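Local coordinates for Serine/threonine-protein kinase PknE (Mycobacterium tuberculosis, PDB 2H34) that probably transfers phosphate from ATP to serine and threonine residues of proteins, in signalling that helps the bacterium survive in its host and keeps infected macrophages alive, at residues V119-M124 and V137-Q142; A123-Q128 and L225-T230; D148-H151 and T156-D159; P204-E209 and Y214-Y219. One frame throughout, in Å; residues are numbered along the deposited sequence.

Contact 1: V119-M124 and V137-Q142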
loop_
_atom_site.group_PDB
_atom_site.type_symbol
_atom_site.label_atom_id
_atom_site.label_comp_id
_atom_site.label_asym_id
_atom_site.label_seq_id
_atom_site.Cartn_x
_atom_site.Cartn_y
_atom_site.Cartn_z
ATOM N N VAL A 119 7.932 4.073 -10.185
ATOM C CA VAL A 119 8.675 4.417 -8.978
ATOM C C VAL A 119 7.753 4.396 -7.761
ATOM O O VAL A 119 6.546 4.600 -7.904
ATOM C CB VAL A 119 9.377 5.803 -9.104
ATOM C CG1 VAL A 119 10.537 5.720 -10.060
ATOM C CG2 VAL A 119 8.408 6.880 -9.555
ATOM N N ASP A 120 8.327 4.123 -6.584
ATOM C CA ASP A 120 7.659 4.278 -5.289
ATOM C C ASP A 120 7.164 5.679 -5.128
ATOM O O ASP A 120 7.816 6.633 -5.553
ATOM C CB ASP A 120 8.634 4.112 -4.119
ATOM C CG ASP A 120 9.301 2.778 -4.084
ATOM O OD1 ASP A 120 9.231 2.022 -5.074
ATOM O OD2 ASP A 120 9.914 2.490 -3.044
ATOM N N LEU A 121 6.040 5.808 -4.442
ATOM C CA LEU A 121 5.627 7.092 -3.936
ATOM C C LEU A 121 6.736 7.617 -2.995
ATOM O O LEU A 121 7.122 8.790 -3.059
ATOM C CB LEU A 121 4.278 6.953 -3.243
ATOM C CG LEU A 121 3.559 8.214 -2.764
ATOM C CD1 LEU A 121 3.426 9.247 -3.861
ATOM C CD2 LEU A 121 2.190 7.848 -2.216
ATOM N N ALA A 122 7.273 6.726 -2.160
ATOM C CA ALA A 122 8.464 7.012 -1.361
ATOM C C ALA A 122 9.608 7.587 -2.206
ATOM O O ALA A 122 10.211 8.581 -1.818
ATOM C CB ALA A 122 8.913 5.770 -0.635
ATOM N N ALA A 123 9.890 6.982 -3.357
ATOM C CA ALA A 123 10.927 7.494 -4.259
ATOM C C ALA A 123 10.563 8.841 -4.875
ATOM O O ALA A 123 11.391 9.745 -4.888
ATOM C CB ALA A 123 11.267 6.471 -5.359
HETATM N N MSE A 124 9.339 8.970 -5.391
HETATM C CA MSE A 124 8.825 10.261 -5.863
HETATM C C MSE A 124 9.046 11.373 -4.841
HETATM O O MSE A 124 9.701 12.365 -5.132
HETATM C CB MSE A 124 7.327 10.205 -6.146
HETATM C CG MSE A 124 6.902 9.283 -7.232
HETATM SE SE MSE A 124 5.310 9.906 -8.237
HETATM C CE MSE A 124 4.016 10.124 -6.839
ATOM N N VAL A 137 -4.332 13.431 -4.842
ATOM C CA VAL A 137 -5.674 12.874 -4.805
ATOM C C VAL A 137 -5.779 11.750 -5.829
ATOM O O VAL A 137 -6.151 10.627 -5.478
ATOM C CB VAL A 137 -6.776 13.959 -5.020
ATOM C CG1 VAL A 137 -8.176 13.335 -4.985
ATOM C CG2 VAL A 137 -6.681 15.045 -3.952
ATOM N N ALA A 138 -5.409 12.031 -7.073
ATOM C CA ALA A 138 -5.458 11.006 -8.110
ATOM C C ALA A 138 -4.788 9.721 -7.629
ATOM O O ALA A 138 -5.353 8.638 -7.748
ATOM C CB ALA A 138 -4.824 11.494 -9.382
ATOM N N ILE A 139 -3.599 9.841 -7.047
ATOM C CA ILE A 139 -2.905 8.663 -6.536
ATOM C C ILE A 139 -3.676 8.012 -5.384
ATOM O O ILE A 139 -3.957 6.818 -5.432
ATOM C CB ILE A 139 -1.417 8.952 -6.221
ATOM C CG1 ILE A 139 -0.689 9.219 -7.548
ATOM C CG2 ILE A 139 -0.769 7.773 -5.499
ATOM C CD1 ILE A 139 0.453 10.175 -7.458
ATOM N N VAL A 140 -4.077 8.790 -4.385
ATOM C CA VAL A 140 -4.848 8.220 -3.268
ATOM C C VAL A 140 -6.104 7.482 -3.745
ATOM O O VAL A 140 -6.419 6.402 -3.252
ATOM C CB VAL A 140 -5.189 9.286 -2.215
ATOM C CG1 VAL A 140 -6.160 8.753 -1.193
ATOM C CG2 VAL A 140 -3.914 9.731 -1.515
ATOM N N ARG A 141 -6.786 8.049 -4.736
ATOM C CA ARG A 141 -8.029 7.464 -5.246
ATOM C C ARG A 141 -7.832 6.039 -5.742
ATOM O O ARG A 141 -8.570 5.145 -5.349
ATOM C CB ARG A 141 -8.673 8.350 -6.326
ATOM C CG ARG A 141 -10.122 7.972 -6.630
ATOM C CD ARG A 141 -10.705 8.707 -7.814
ATOM N NE ARG A 141 -10.574 10.157 -7.659
ATOM C CZ ARG A 141 -9.954 10.959 -8.530
ATOM N NH1 ARG A 141 -9.418 10.458 -9.644
ATOM N NH2 ARG A 141 -9.875 12.269 -8.296
ATOM N N GLN A 142 -6.810 5.839 -6.568
ATOM C CA GLN A 142 -6.482 4.526 -7.128
ATOM C C GLN A 142 -6.070 3.482 -6.097
ATOM O O GLN A 142 -6.447 2.330 -6.229
ATOM C CB GLN A 142 -5.366 4.629 -8.159
ATOM C CG GLN A 142 -5.646 5.513 -9.325
ATOM C CD GLN A 142 -4.396 5.772 -10.129
ATOM O OE1 GLN A 142 -3.767 6.817 -9.982
ATOM N NE2 GLN A 142 -4.011 4.815 -10.974
#
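M124, a selenomethionine in the deposited chain, meets I139 where two consecutive helices of the kinase C-terminal lobe face each other: 121-128, the αD helix of the protein kinase fold, and 133-152, αE. All contact between 119-124 and 137-142 is apolar. No hydrogen bond spans the pair, the three touching residues are buried, and the surface hidden between the segments amounts to just 95 Å². The nearest CA atoms, those of L121 and I139, stand 9.1 Å apart, which means that side chains alone bridge the two helices.

The closer of the two apolar meetings is tip to tip, with CE of M124 lying 3.6 Å from CD1 of I139. A looser one sets CD2 of L121 4.4 Å from CG2 of I139. I139 thus spends its two branches on different partners: CG2, anti to the backbone N, faces L121, while CG1, anti to the carbonyl carbon (chi1 -68°), carries CD1 to M124.

The surroundings complete this hydrophobic layer. I165 of strand 165-167 touches both L121 and I139, and L131, from the loop joining the helices, touches M124 and I139.

As for backbone bonding, αD begins right after D120, its N-cap residue, whose side chain makes no capping bond; M124 N bonds to D120 O at 2.8 Å.

Contact 2: A123-Q128 and L225-T230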
loop_
_atom_site.group_PDB
_atom_site.type_symbol
_atom_site.label_atom_id
_atom_site.label_comp_id
_atom_site.label_asym_id
_atom_site.label_seq_id
_atom_site.Cartn_x
_atom_site.Cartn_y
_atom_site.Cartn_z
ATOM N N ALA A 123 9.890 6.982 -3.357
ATOM C CA ALA A 123 10.927 7.494 -4.259
ATOM C C ALA A 123 10.563 8.841 -4.875
ATOM O O ALA A 123 11.391 9.745 -4.888
ATOM C CB ALA A 123 11.267 6.471 -5.359
HETATM N N MSE A 124 9.339 8.970 -5.391
HETATM C CA MSE A 124 8.825 10.261 -5.863
HETATM C C MSE A 124 9.046 11.373 -4.841
HETATM O O MSE A 124 9.701 12.365 -5.132
HETATM C CB MSE A 124 7.327 10.205 -6.146
HETATM C CG MSE A 124 6.902 9.283 -7.232
HETATM SE SE MSE A 124 5.310 9.906 -8.237
HETATM C CE MSE A 124 4.016 10.124 -6.839
ATOM N N LEU A 125 8.482 11.204 -3.649
ATOM C CA LEU A 125 8.451 12.278 -2.670
ATOM C C LEU A 125 9.844 12.807 -2.389
ATOM O O LEU A 125 10.055 14.026 -2.418
ATOM C CB LEU A 125 7.745 11.838 -1.383
ATOM C CG LEU A 125 6.235 11.621 -1.569
ATOM C CD1 LEU A 125 5.642 10.650 -0.549
ATOM C CD2 LEU A 125 5.463 12.944 -1.589
ATOM N N ARG A 126 10.785 11.887 -2.149
ATOM C CA ARG A 126 12.199 12.223 -1.948
ATOM C C ARG A 126 12.721 13.071 -3.092
ATOM O O ARG A 126 13.406 14.064 -2.866
ATOM C CB ARG A 126 13.069 10.967 -1.840
ATOM C CG ARG A 126 12.916 10.194 -0.551
ATOM C CD ARG A 126 14.087 9.263 -0.277
ATOM N NE ARG A 126 14.498 8.483 -1.441
ATOM C CZ ARG A 126 14.074 7.259 -1.755
ATOM N NH1 ARG A 126 13.193 6.610 -1.003
ATOM N NH2 ARG A 126 14.545 6.680 -2.854
ATOM N N ARG A 127 12.372 12.686 -4.314
ATOM C CA ARG A 127 12.997 13.252 -5.497
ATOM C C ARG A 127 12.215 14.411 -6.117
ATOM O O ARG A 127 12.732 15.119 -6.982
ATOM C CB ARG A 127 13.241 12.142 -6.527
ATOM C CG ARG A 127 13.938 10.924 -5.930
ATOM C CD ARG A 127 14.800 10.218 -6.952
ATOM N NE ARG A 127 14.037 9.326 -7.825
ATOM C CZ ARG A 127 14.055 7.999 -7.740
ATOM N NH1 ARG A 127 14.796 7.404 -6.808
ATOM N NH2 ARG A 127 13.339 7.263 -8.585
ATOM N N GLN A 128 10.985 14.613 -5.663
ATOM C CA GLN A 128 10.080 15.577 -6.285
ATOM C C GLN A 128 9.458 16.544 -5.283
ATOM O O GLN A 128 8.795 17.503 -5.680
ATOM C CB GLN A 128 8.959 14.850 -7.026
ATOM C CG GLN A 128 9.212 14.619 -8.503
ATOM C CD GLN A 128 7.911 14.384 -9.268
ATOM O OE1 GLN A 128 6.833 14.788 -8.819
ATOM N NE2 GLN A 128 8.005 13.726 -10.423
ATOM N N LEU A 225 -1.839 10.294 2.283
ATOM C CA LEU A 225 -2.357 11.477 1.611
ATOM C C LEU A 225 -1.703 12.725 2.198
ATOM O O LEU A 225 -1.165 13.560 1.461
ATOM C CB LEU A 225 -3.877 11.551 1.754
ATOM C CG LEU A 225 -4.585 12.835 1.283
ATOM C CD1 LEU A 225 -4.349 13.126 -0.195
ATOM C CD2 LEU A 225 -6.073 12.765 1.585
ATOM N N TYR A 226 -1.737 12.830 3.529
ATOM C CA TYR A 226 -1.091 13.924 4.233
ATOM C C TYR A 226 0.312 14.164 3.716
ATOM O O TYR A 226 0.655 15.282 3.313
ATOM C CB TYR A 226 -1.021 13.641 5.725
ATOM C CG TYR A 226 -0.455 14.809 6.526
ATOM C CD1 TYR A 226 -1.266 15.887 6.897
ATOM C CD2 TYR A 226 0.893 14.837 6.904
ATOM C CE1 TYR A 226 -0.744 16.952 7.622
ATOM C CE2 TYR A 226 1.417 15.896 7.628
ATOM C CZ TYR A 226 0.595 16.942 7.986
ATOM O OH TYR A 226 1.117 17.989 8.694
ATOM N N GLU A 227 1.114 13.100 3.719
ATOM C CA GLU A 227 2.509 13.193 3.309
ATOM C C GLU A 227 2.681 13.691 1.882
ATOM O O GLU A 227 3.589 14.486 1.615
ATOM C CB GLU A 227 3.232 11.864 3.490
ATOM C CG GLU A 227 4.734 12.017 3.351
ATOM C CD GLU A 227 5.510 10.792 3.778
ATOM O OE1 GLU A 227 4.919 9.894 4.430
ATOM O OE2 GLU A 227 6.721 10.743 3.464
ATOM N N CYS A 228 1.812 13.230 0.983
ATOM C CA CYS A 228 1.837 13.657 -0.414
ATOM C C CYS A 228 1.627 15.152 -0.531
ATOM O O CYS A 228 2.165 15.805 -1.431
ATOM C CB CYS A 228 0.730 12.965 -1.208
ATOM S SG CYS A 228 0.894 11.180 -1.359
ATOM N N LEU A 229 0.817 15.679 0.382
ATOM C CA LEU A 229 0.440 17.079 0.356
ATOM C C LEU A 229 1.543 17.936 0.942
ATOM O O LEU A 229 2.038 18.862 0.295
ATOM C CB LEU A 229 -0.876 17.292 1.117
ATOM C CG LEU A 229 -2.130 16.712 0.452
ATOM C CD1 LEU A 229 -3.288 16.584 1.431
ATOM C CD2 LEU A 229 -2.537 17.538 -0.766
ATOM N N THR A 230 1.935 17.609 2.165
ATOM C CA THR A 230 2.807 18.476 2.930
ATOM C C THR A 230 4.260 18.249 2.567
ATOM O O THR A 230 5.046 19.190 2.531
ATOM C CB THR A 230 2.637 18.252 4.436
ATOM O OG1 THR A 230 2.956 16.892 4.750
ATOM C CG2 THR A 230 1.205 18.556 4.870
#
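L125 reaches from αD (121-128) to E227 and C228 of αF (217-230), the buried central helix of the kinase C-terminal lobe. It is the one residue of 123-128 that meets 225-230, and its CA lies 7.1 Å from that of C228.

Earlier on αD, M124 turns to another neighbour, αE (133-152), where it touches R135. L125 comes next, with both methyl branches engaged. CD2 rests on the backbone of αF, 3.9 Å from C228 CA and 4.0 Å from E227 O. CD1 goes to the E227 side chain and stops 4.2 Å from OE2, a van der Waals approach of a methyl group to a carboxylate. With CG anti to the backbone N (chi1 -168°) and the chain extended beyond it, E227 brings its carboxylate to this point; the two side chains cross obliquely. The polar duty of that carboxylate lies elsewhere, since OE1 is hydrogen-bonded to the hydroxyl of Y201. C228 adds mainly its backbone, and is further tied by a main-chain hydrogen bond to L131.

At the end of αD the last helical bonds are weak, such as Q128 N to M124 O, and the Q128 side chain turns to αE, where OE1 is hydrogen-bonded to R135 NH1.

Contact 3: D148-H151 and T156-D159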
loop_
_atom_site.group_PDB
_atom_site.type_symbol
_atom_site.label_atom_id
_atom_site.label_comp_id
_atom_site.label_asym_id
_atom_site.label_seq_id
_atom_site.Cartn_x
_atom_site.Cartn_y
_atom_site.Cartn_z
ATOM N N ASP A 148 -10.057 -1.076 -0.981
ATOM C CA ASP A 148 -11.472 -1.453 -0.851
ATOM C C ASP A 148 -11.722 -2.859 -1.408
ATOM O O ASP A 148 -12.387 -3.687 -0.786
ATOM C CB ASP A 148 -12.366 -0.485 -1.623
ATOM C CG ASP A 148 -12.565 0.852 -0.926
ATOM O OD1 ASP A 148 -12.342 0.989 0.303
ATOM O OD2 ASP A 148 -12.988 1.782 -1.650
ATOM N N ALA A 149 -11.191 -3.108 -2.603
ATOM C CA ALA A 149 -11.365 -4.391 -3.273
ATOM C C ALA A 149 -10.788 -5.509 -2.412
ATOM O O ALA A 149 -11.396 -6.578 -2.278
ATOM C CB ALA A 149 -10.705 -4.371 -4.631
ATOM N N ALA A 150 -9.618 -5.254 -1.829
ATOM C CA ALA A 150 -8.957 -6.243 -1.007
ATOM C C ALA A 150 -9.871 -6.618 0.166
ATOM O O ALA A 150 -10.267 -7.787 0.308
ATOM C CB ALA A 150 -7.618 -5.727 -0.532
ATOM N N HIS A 151 -10.247 -5.609 0.958
ATOM C CA HIS A 151 -11.195 -5.783 2.054
ATOM C C HIS A 151 -12.425 -6.607 1.646
ATOM O O HIS A 151 -12.837 -7.527 2.352
ATOM C CB HIS A 151 -11.635 -4.428 2.603
ATOM C CG HIS A 151 -12.549 -4.538 3.782
ATOM N ND1 HIS A 151 -12.093 -4.829 5.051
ATOM C CD2 HIS A 151 -13.896 -4.446 3.880
ATOM C CE1 HIS A 151 -13.118 -4.895 5.880
ATOM N NE2 HIS A 151 -14.223 -4.663 5.195
ATOM N N THR A 156 -8.140 -8.089 3.956
ATOM C CA THR A 156 -7.906 -6.723 4.440
ATOM C C THR A 156 -6.437 -6.463 4.782
ATOM O O THR A 156 -5.828 -7.189 5.569
ATOM C CB THR A 156 -8.788 -6.386 5.673
ATOM O OG1 THR A 156 -10.094 -6.935 5.492
ATOM C CG2 THR A 156 -8.908 -4.882 5.869
ATOM N N HIS A 157 -5.886 -5.417 4.173
ATOM C CA HIS A 157 -4.553 -4.923 4.499
ATOM C C HIS A 157 -4.612 -4.135 5.775
ATOM O O HIS A 157 -5.414 -3.218 5.899
ATOM C CB HIS A 157 -4.041 -4.014 3.387
ATOM C CG HIS A 157 -3.591 -4.760 2.176
ATOM N ND1 HIS A 157 -2.373 -4.533 1.574
ATOM C CD2 HIS A 157 -4.181 -5.758 1.476
ATOM C CE1 HIS A 157 -2.243 -5.345 0.540
ATOM N NE2 HIS A 157 -3.328 -6.095 0.457
ATOM N N ARG A 158 -3.750 -4.484 6.721
ATOM C CA ARG A 158 -3.652 -3.730 7.971
ATOM C C ARG A 158 -3.122 -2.302 7.805
ATOM O O ARG A 158 -3.141 -1.537 8.771
ATOM C CB ARG A 158 -2.793 -4.486 8.986
ATOM C CG ARG A 158 -3.588 -5.396 9.897
ATOM C CD ARG A 158 -2.667 -6.124 10.864
ATOM N NE ARG A 158 -3.244 -7.393 11.308
ATOM C CZ ARG A 158 -2.567 -8.533 11.407
ATOM N NH1 ARG A 158 -1.275 -8.578 11.089
ATOM N NH2 ARG A 158 -3.188 -9.634 11.809
ATOM N N ASP A 159 -2.645 -1.949 6.605
ATOM C CA ASP A 159 -2.024 -0.639 6.370
ATOM C C ASP A 159 -1.506 -0.420 4.956
ATOM O O ASP A 159 -1.627 -1.282 4.081
ATOM C CB ASP A 159 -0.838 -0.462 7.301
ATOM C CG ASP A 159 0.197 -1.525 7.098
ATOM O OD1 ASP A 159 0.353 -1.973 5.939
ATOM O OD2 ASP A 159 0.828 -1.928 8.105
#
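H151 and T156 bracket the short turn that leads from the end of αE (133-152) into the catalytic loop, their CA atoms only 4.2 Å apart. The two side chains lie side by side and point the same way. From CB, which is 4.1 Å from T156 OG1, the histidine leaves with its CG anti to the backbone N (chi1 -177°), running beside the threonine. CG closes to 3.8 Å from the same oxygen. ND1 makes the polar contact, a 2.9 Å hydrogen bond with T156 OG1 in which either partner could be the donor. The hydroxyl approaches the ring obliquely, whereas the T156 methyl CG2 sits at the ring edge, in its plane, beside ND1. Beyond, CE1 is 3.7 Å from T156 OG1, and a bound sodium ion lies about 4 Å from the nearest atom of the H151 side chain.

One residue to either side of this pair, CB of the buried A150 meets H157 CD2 at 4.0 Å. H157, R158 and D159 form the His-Arg-Asp motif of protein kinases, in which D159 is the predicted proton acceptor.

The contact joins the last turn of αE to the start of the catalytic loop, before the chain runs on to strand 165-167; elsewhere on the same turn, D148 OD1 is hydrogen-bonded to C284 N at the start of helix 284-293.

Contact 4: P204-E209 and Y214-Y219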
loop_
_atom_site.group_PDB
_atom_site.type_symbol
_atom_site.label_atom_id
_atom_site.label_comp_id
_atom_site.label_asym_id
_atom_site.label_seq_id
_atom_site.Cartn_x
_atom_site.Cartn_y
_atom_site.Cartn_z
ATOM N N PRO A 204 -4.024 3.790 16.084
ATOM C CA PRO A 204 -3.770 3.463 17.469
ATOM C C PRO A 204 -4.302 2.090 17.876
ATOM O O PRO A 204 -3.634 1.383 18.621
ATOM C CB PRO A 204 -4.503 4.572 18.218
ATOM C CG PRO A 204 -4.670 5.664 17.229
ATOM C CD PRO A 204 -4.912 4.956 15.968
ATOM N N GLU A 205 -5.473 1.699 17.374
ATOM C CA GLU A 205 -6.102 0.440 17.809
ATOM C C GLU A 205 -5.225 -0.796 17.579
ATOM O O GLU A 205 -5.482 -1.869 18.142
ATOM C CB GLU A 205 -7.482 0.242 17.174
ATOM C CG GLU A 205 -7.471 0.105 15.661
ATOM C CD GLU A 205 -7.639 1.435 14.949
ATOM O OE1 GLU A 205 -7.270 2.485 15.518
ATOM O OE2 GLU A 205 -8.147 1.433 13.821
ATOM N N ARG A 206 -4.189 -0.631 16.761
ATOM C CA ARG A 206 -3.273 -1.717 16.441
ATOM C C ARG A 206 -2.277 -2.020 17.567
ATOM O O ARG A 206 -1.764 -3.138 17.666
ATOM C CB ARG A 206 -2.522 -1.390 15.162
ATOM C CG ARG A 206 -3.417 -1.181 13.961
ATOM C CD ARG A 206 -2.607 -1.212 12.673
ATOM N NE ARG A 206 -1.681 -2.343 12.647
ATOM C CZ ARG A 206 -0.808 -2.598 11.675
ATOM N NH1 ARG A 206 -0.713 -1.808 10.603
ATOM N NH2 ARG A 206 -0.019 -3.663 11.786
ATOM N N PHE A 207 -2.007 -1.030 18.415
ATOM C CA PHE A 207 -1.018 -1.191 19.488
ATOM C C PHE A 207 -1.505 -2.036 20.683
ATOM O O PHE A 207 -0.692 -2.676 21.349
ATOM C CB PHE A 207 -0.432 0.167 19.926
ATOM C CG PHE A 207 0.130 0.988 18.779
ATOM C CD1 PHE A 207 1.314 0.616 18.145
ATOM C CD2 PHE A 207 -0.536 2.127 18.322
ATOM C CE1 PHE A 207 1.818 1.369 17.060
ATOM C CE2 PHE A 207 -0.030 2.889 17.261
ATOM C CZ PHE A 207 1.147 2.507 16.630
ATOM N N SER A 208 -2.817 -2.059 20.933
ATOM C CA SER A 208 -3.404 -2.963 21.934
ATOM C C SER A 208 -4.606 -3.708 21.351
ATOM O O SER A 208 -4.706 -3.863 20.135
ATOM C CB SER A 208 -3.796 -2.196 23.206
ATOM O OG SER A 208 -3.783 -3.032 24.363
ATOM N N GLU A 209 -5.508 -4.173 22.215
ATOM C CA GLU A 209 -6.749 -4.828 21.782
ATOM C C GLU A 209 -7.942 -3.874 21.804
ATOM O O GLU A 209 -8.682 -3.774 20.828
ATOM C CB GLU A 209 -7.048 -6.057 22.648
ATOM C CG GLU A 209 -6.378 -7.339 22.157
ATOM C CD GLU A 209 -4.910 -7.423 22.531
ATOM O OE1 GLU A 209 -4.057 -7.434 21.617
ATOM O OE2 GLU A 209 -4.612 -7.469 23.742
ATOM N N TYR A 214 -12.133 -3.968 12.941
ATOM C CA TYR A 214 -11.600 -2.721 12.383
ATOM C C TYR A 214 -10.776 -2.860 11.085
ATOM O O TYR A 214 -10.054 -3.839 10.885
ATOM C CB TYR A 214 -10.790 -1.961 13.435
ATOM C CG TYR A 214 -9.706 -2.783 14.112
ATOM C CD1 TYR A 214 -8.458 -2.987 13.488
ATOM C CD2 TYR A 214 -9.914 -3.340 15.396
ATOM C CE1 TYR A 214 -7.451 -3.735 14.114
ATOM C CE2 TYR A 214 -8.926 -4.086 16.023
ATOM C CZ TYR A 214 -7.696 -4.281 15.376
ATOM O OH TYR A 214 -6.701 -5.014 15.989
ATOM N N ARG A 215 -10.899 -1.858 10.216
ATOM C CA ARG A 215 -10.071 -1.728 9.033
ATOM C C ARG A 215 -9.110 -0.550 9.226
ATOM O O ARG A 215 -9.519 0.608 9.129
ATOM C CB ARG A 215 -10.949 -1.491 7.799
ATOM N N ALA A 216 -7.833 -0.848 9.470
ATOM C CA ALA A 216 -6.821 0.185 9.732
ATOM C C ALA A 216 -6.213 0.848 8.484
ATOM O O ALA A 216 -5.581 1.902 8.587
ATOM C CB ALA A 216 -5.728 -0.368 10.625
ATOM N N ASP A 217 -6.404 0.250 7.311
ATOM C CA ASP A 217 -5.860 0.816 6.062
ATOM C C ASP A 217 -6.376 2.219 5.683
ATOM O O ASP A 217 -5.630 3.027 5.124
ATOM C CB ASP A 217 -5.991 -0.161 4.879
ATOM C CG ASP A 217 -7.382 -0.767 4.740
ATOM O OD1 ASP A 217 -7.692 -1.303 3.649
ATOM O OD2 ASP A 217 -8.160 -0.734 5.710
ATOM N N ILE A 218 -7.634 2.507 6.012
ATOM C CA ILE A 218 -8.218 3.836 5.805
ATOM C C ILE A 218 -7.417 4.901 6.550
ATOM O O ILE A 218 -7.167 5.980 6.017
ATOM C CB ILE A 218 -9.722 3.869 6.220
ATOM C CG1 ILE A 218 -10.556 3.082 5.209
ATOM C CG2 ILE A 218 -10.248 5.305 6.313
ATOM C CD1 ILE A 218 -11.653 2.291 5.809
ATOM N N TYR A 219 -7.005 4.575 7.770
ATOM C CA TYR A 219 -6.184 5.466 8.591
ATOM C C TYR A 219 -4.852 5.686 7.882
ATOM O O TYR A 219 -4.453 6.831 7.626
ATOM C CB TYR A 219 -5.943 4.854 9.981
ATOM C CG TYR A 219 -5.213 5.745 10.989
ATOM C CD1 TYR A 219 -5.926 6.427 11.972
ATOM C CD2 TYR A 219 -3.822 5.868 10.993
ATOM C CE1 TYR A 219 -5.291 7.227 12.912
ATOM C CE2 TYR A 219 -3.175 6.678 11.933
ATOM C CZ TYR A 219 -3.926 7.355 12.885
ATOM O OH TYR A 219 -3.346 8.167 13.831
#
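P204 and E205, the last two residues of the Ala-Pro-Glu motif that closes the kinase activation segment, pack with R206 against Y214 and A216, ahead of αF (217-230), and Y219, within it. No hydrogen bond joins 204-209 to 214-219, yet 308 Å² is buried between them.

The clearest directional contact is a CH-pi interaction. E205 CG lies 4.0 Å from the centroid of the Y214 ring and 13° off its normal, hence over the face and near its middle. The two side chains slide past each other in opposite directions. E205 has CG between the backbone N and the carbonyl carbon (chi1 64°); the chain bends at chi2, and the carboxylate and ring planes are 86° apart.

That carboxylate serves a hallmark of the kinase fold: OE1 forms a salt bridge with R280, which ties the Ala-Pro-Glu motif to the loop between helices 264-272 and 284-293, the conserved Glu-Arg pair of protein kinases. The methylene CG of E205 is left to meet the tyrosine while the charged end is held by another part of the domain.

P204 and Y219 cross at about a right angle, with CD of the proline 3.8 Å from CE1 of the tyrosine. The Y219 ring also meets that of H246 on helix 239-248.

R206 offers its aliphatic part to A216, whose CB is 3.8 Å from CD and 4.1 Å from CG of the arginine. The chain bends at chi3, about the CG-CD bond that lies on A216, and NH1 goes on to a salt bridge with D159 OD2.

Overall arrangement
All four contacts belong to the C-terminal lobe and are connected through helices αD, αE and αF. Contacts 1 and 2 start from the same αD helix, their centres 8 Å apart, and L121 CD2 to C228 SG at 3.7 Å joins them. Helix αE carries contact 1 and, about 17 Å away centre to centre, contact 3; helix αF likewise spans contacts 2 and 4, whose centres are 23 Å apart. Contacts 3 and 4 meet directly at the predicted active site: D159 OD2 and R206 NH1 form a 2.9 Å salt bridge in this nucleotide-free structure, and the backbone of R158 packs on A216. Contacts 1 and 2 are remote from the annotated sites.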